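Local coordinates for DUF5063 domain-containing protein (Bacteroides fragilis, PDB 3NRH) that is of unknown function but folds as a predominantly alpha-helical protein of the DUF5063 family and packs as a pair of chains in the crystal, at residues Ser85-Lys90 against Arg162-Val167. Sequence-based numbering, arbitrary orientation.
Sequences SILAEK and RALHDV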
ATOM      1  N   SER A  85       8.615  -4.586 -21.179  1.00 20.09           N
ATOM      2  CA  SER A  85       9.798  -5.396 -21.474  1.00 17.69           C
ATOM      3  C   SER A  85      10.471  -5.918 -20.206  1.00 16.83           C
ATOM      4  O   SER A  85      10.961  -7.049 -20.172  1.00 18.66           O
ATOM      5  CB  SER A  85      10.811  -4.589 -22.293  1.00 26.48           C
ATOM      6  OG  SER A  85      10.257  -4.201 -23.539  1.00 38.30           O
ATOM      7  N   ILE A  86      10.494  -5.095 -19.162  1.00 15.85           N
ATOM      8  CA  ILE A  86      11.098  -5.483 -17.892  1.00 15.77           C
ATOM      9  C   ILE A  86      10.315  -6.618 -17.248  1.00 17.39           C
ATOM     10  O   ILE A  86      10.898  -7.591 -16.763  1.00 16.83           O
ATOM     11  CB  ILE A  86      11.122  -4.296 -16.886  1.00 23.40           C
ATOM     12  CG1 ILE A  86      11.857  -3.094 -17.481  1.00 32.24           C
ATOM     13  CG2 ILE A  86      11.782  -4.731 -15.583  1.00 31.90           C
ATOM     14  CD1 ILE A  86      13.329  -3.332 -17.750  1.00 48.19           C
ATOM     15  N   LEU A  87       8.990  -6.487 -17.245  1.00 18.03           N
ATOM     16  CA  LEU A  87       8.108  -7.488 -16.648  1.00 20.11           C
ATOM     17  C   LEU A  87       7.924  -8.752 -17.488  1.00 23.33           C
ATOM     18  O   LEU A  87       7.732  -9.829 -16.946  1.00 24.04           O
ATOM     19  CB  LEU A  87       6.742  -6.856 -16.340  1.00 15.69           C
ATOM     20  CG  LEU A  87       6.722  -5.902 -15.144  1.00 23.33           C
ATOM     21  CD1 LEU A  87       5.398  -5.169 -15.106  1.00 27.45           C
ATOM     22  CD2 LEU A  87       6.928  -6.704 -13.864  1.00 28.03           C
ATOM     23  N   ALA A  88       7.997  -8.612 -18.807  1.00 20.38           N
ATOM     24  CA  ALA A  88       7.841  -9.737 -19.734  1.00 24.45           C
ATOM     25  C   ALA A  88       6.519 -10.460 -19.486  1.00 26.41           C
ATOM     26  O   ALA A  88       5.489  -9.822 -19.353  1.00 19.82           O
ATOM     27  CB  ALA A  88       9.007 -10.706 -19.584  1.00 25.55           C
ATOM     28  N   GLU A  89       6.537 -11.789 -19.419  1.00 29.00           N
ATOM     29  CA  GLU A  89       5.314 -12.561 -19.151  1.00 35.40           C
ATOM     30  C   GLU A  89       4.614 -12.201 -17.828  1.00 40.75           C
ATOM     31  O   GLU A  89       3.450 -12.548 -17.630  1.00 54.56           O
ATOM     32  CB  GLU A  89       5.612 -14.080 -19.210  1.00 42.46           C
ATOM     33  CG  GLU A  89       7.091 -14.480 -19.285  1.00 41.61           C
ATOM     34  CD  GLU A  89       7.794 -14.506 -17.928  1.00 49.10           C
ATOM     35  OE1 GLU A  89       7.237 -15.097 -16.967  1.00 46.09           O
ATOM     36  OE2 GLU A  89       8.913 -13.945 -17.836  1.00 52.95           O
ATOM     37  N   LYS A  90       5.328 -11.510 -16.938  1.00 31.44           N
ATOM     38  CA  LYS A  90       4.806 -11.064 -15.625  1.00 26.14           C
ATOM     39  C   LYS A  90       3.892  -9.850 -15.717  1.00 22.65           C
ATOM     40  O   LYS A  90       3.217  -9.479 -14.755  1.00 16.57           O
ATOM     41  CB  LYS A  90       5.960 -10.643 -14.715  1.00 24.92           C
ATOM     42  CG  LYS A  90       6.144 -11.464 -13.491  1.00 41.36           C
ATOM     43  CD  LYS A  90       6.742 -12.789 -13.873  1.00 40.97           C
ATOM     44  CE  LYS A  90       5.862 -14.007 -13.587  1.00 38.20           C
ATOM     45  NZ  LYS A  90       6.814 -15.135 -13.373  1.00 35.33           N
ATOM     46  N   ARG A 162      -1.286  -5.243  -5.903  1.00 11.24           N
ATOM     47  CA  ARG A 162      -1.738  -6.621  -5.742  1.00 13.43           C
ATOM     48  C   ARG A 162      -1.059  -7.493  -6.789  1.00 13.51           C
ATOM     49  O   ARG A 162      -0.549  -8.572  -6.482  1.00 14.02           O
ATOM     50  CB  ARG A 162      -3.255  -6.727  -5.921  1.00 17.35           C
ATOM     51  CG  ARG A 162      -3.800  -8.103  -5.541  1.00 33.52           C
ATOM     52  CD  ARG A 162      -5.036  -8.513  -6.343  1.00 45.77           C
ATOM     53  NE  ARG A 162      -6.067  -7.479  -6.392  1.00 46.46           N
ATOM     54  CZ  ARG A 162      -6.162  -6.564  -7.353  1.00 56.53           C
ATOM     55  NH1 ARG A 162      -5.287  -6.549  -8.355  1.00 44.26           N
ATOM     56  NH2 ARG A 162      -7.134  -5.663  -7.313  1.00 46.52           N
ATOM     57  N   ALA A 163      -1.061  -7.020  -8.029  1.00 13.89           N
ATOM     58  CA  ALA A 163      -0.440  -7.759  -9.119  1.00 13.77           C
ATOM     59  C   ALA A 163       1.044  -7.982  -8.842  1.00 14.75           C
ATOM     60  O   ALA A 163       1.530  -9.111  -8.918  1.00 15.29           O
ATOM     61  CB  ALA A 163      -0.624  -7.009 -10.429  1.00 12.45           C
ATOM     62  N   LEU A 164       1.759  -6.907  -8.517  1.00 11.95           N
ATOM     63  CA  LEU A 164       3.192  -6.989  -8.224  1.00 10.69           C
ATOM     64  C   LEU A 164       3.488  -7.849  -7.004  1.00  9.72           C
ATOM     65  O   LEU A 164       4.510  -8.535  -6.960  1.00 10.88           O
ATOM     66  CB  LEU A 164       3.775  -5.586  -8.022  1.00 10.80           C
ATOM     67  CG  LEU A 164       3.888  -4.743  -9.300  1.00 14.04           C
ATOM     68  CD1 LEU A 164       4.295  -3.326  -8.954  1.00 15.69           C
ATOM     69  CD2 LEU A 164       4.901  -5.380 -10.239  1.00 17.24           C
ATOM     70  N   HIS A 165       2.608  -7.813  -6.006  1.00 11.25           N
ATOM     71  CA  HIS A 165       2.813  -8.631  -4.814  1.00 14.11           C
ATOM     72  C   HIS A 165       2.814 -10.093  -5.261  1.00 11.37           C
ATOM     73  O   HIS A 165       3.673 -10.870  -4.853  1.00 11.61           O
ATOM     74  CB  HIS A 165       1.693  -8.409  -3.789  1.00 14.86           C
ATOM     75  CG  HIS A 165       1.901  -9.142  -2.495  1.00 14.89           C
ATOM     76  ND1 HIS A 165       2.679  -8.645  -1.471  1.00 11.53           N
ATOM     77  CD2 HIS A 165       1.432 -10.338  -2.062  1.00 14.24           C
ATOM     78  CE1 HIS A 165       2.678  -9.499  -0.462  1.00 13.88           C
ATOM     79  NE2 HIS A 165       1.928 -10.535  -0.796  1.00 12.62           N
ATOM     80  N   ASP A 166       1.856 -10.455  -6.115  1.00 13.09           N
ATOM     81  CA  ASP A 166       1.758 -11.826  -6.613  1.00 15.98           C
ATOM     82  C   ASP A 166       2.975 -12.211  -7.453  1.00 17.76           C
ATOM     83  O   ASP A 166       3.420 -13.355  -7.421  1.00 14.50           O
ATOM     84  CB  ASP A 166       0.490 -12.017  -7.452  1.00 21.79           C
ATOM     85  CG  ASP A 166      -0.775 -11.748  -6.668  1.00 35.48           C
ATOM     86  OD1 ASP A 166      -0.876 -12.219  -5.517  1.00 32.80           O
ATOM     87  OD2 ASP A 166      -1.676 -11.072  -7.209  1.00 42.83           O
ATOM     88  N   VAL A 167       3.505 -11.262  -8.220  1.00 15.81           N
ATOM     89  CA  VAL A 167       4.680 -11.545  -9.034  1.00 15.38           C
ATOM     90  C   VAL A 167       5.852 -11.950  -8.139  1.00 17.00           C
ATOM     91  O   VAL A 167       6.582 -12.890  -8.442  1.00 18.35           O
ATOM     92  CB  VAL A 167       5.089 -10.317  -9.875  1.00 13.83           C
ATOM     93  CG1 VAL A 167       6.486 -10.521 -10.459  1.00 16.73           C
ATOM     94  CG2 VAL A 167       4.072 -10.093 -10.986  1.00 13.47           C
TER
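The carbonyl oxygen of L87 receives the backbone N-H of K90, with O and N 2.9 Å apart, and this bond holds the turn that ends helix 73-87 beside the last turns of helix 135-169. How a helix stops and then reuses its exit turn for tertiary packing, here in a predominantly alpha-helical fold, is well illustrated: A88 leaves the helical region with a positive phi of 55°, and the chain enters a short 3-10 segment at E89 and K90. One contact precedes A88 in the chain and the other follows it. Before it, L87 meets L164 methyl to methyl, their CD2 atoms 4.4 Å apart, and this is the sound apolar contact of the pair. Both leucines are extended at the second torsion, which turns the CD2 branch of each toward the other helix. I112 touches both side chains, while T42 and L43 of helix 35-54 cover L164. R35 of helix 35-54 hydrogen-bonds I86 O through NE and forms a salt bridge with E89 OE2 through NH2.

After A88, the aliphatic stem of K90 passes the two methyls of V167, though its modelled closeness to them is doubtful; its NZ lies 3.6 Å from E89 OE1, a long salt bridge. Helix 135-169 also meets the second subunit, where H165 is hydrogen-bonded at both ring nitrogens, to Y50 OH and G150 O of that chain. The V167 rotamer (chi1 167°) leaves CG2 beside the backbone N and opposite the carbonyl carbon, and this methyl lies 3.9 Å from K90 O.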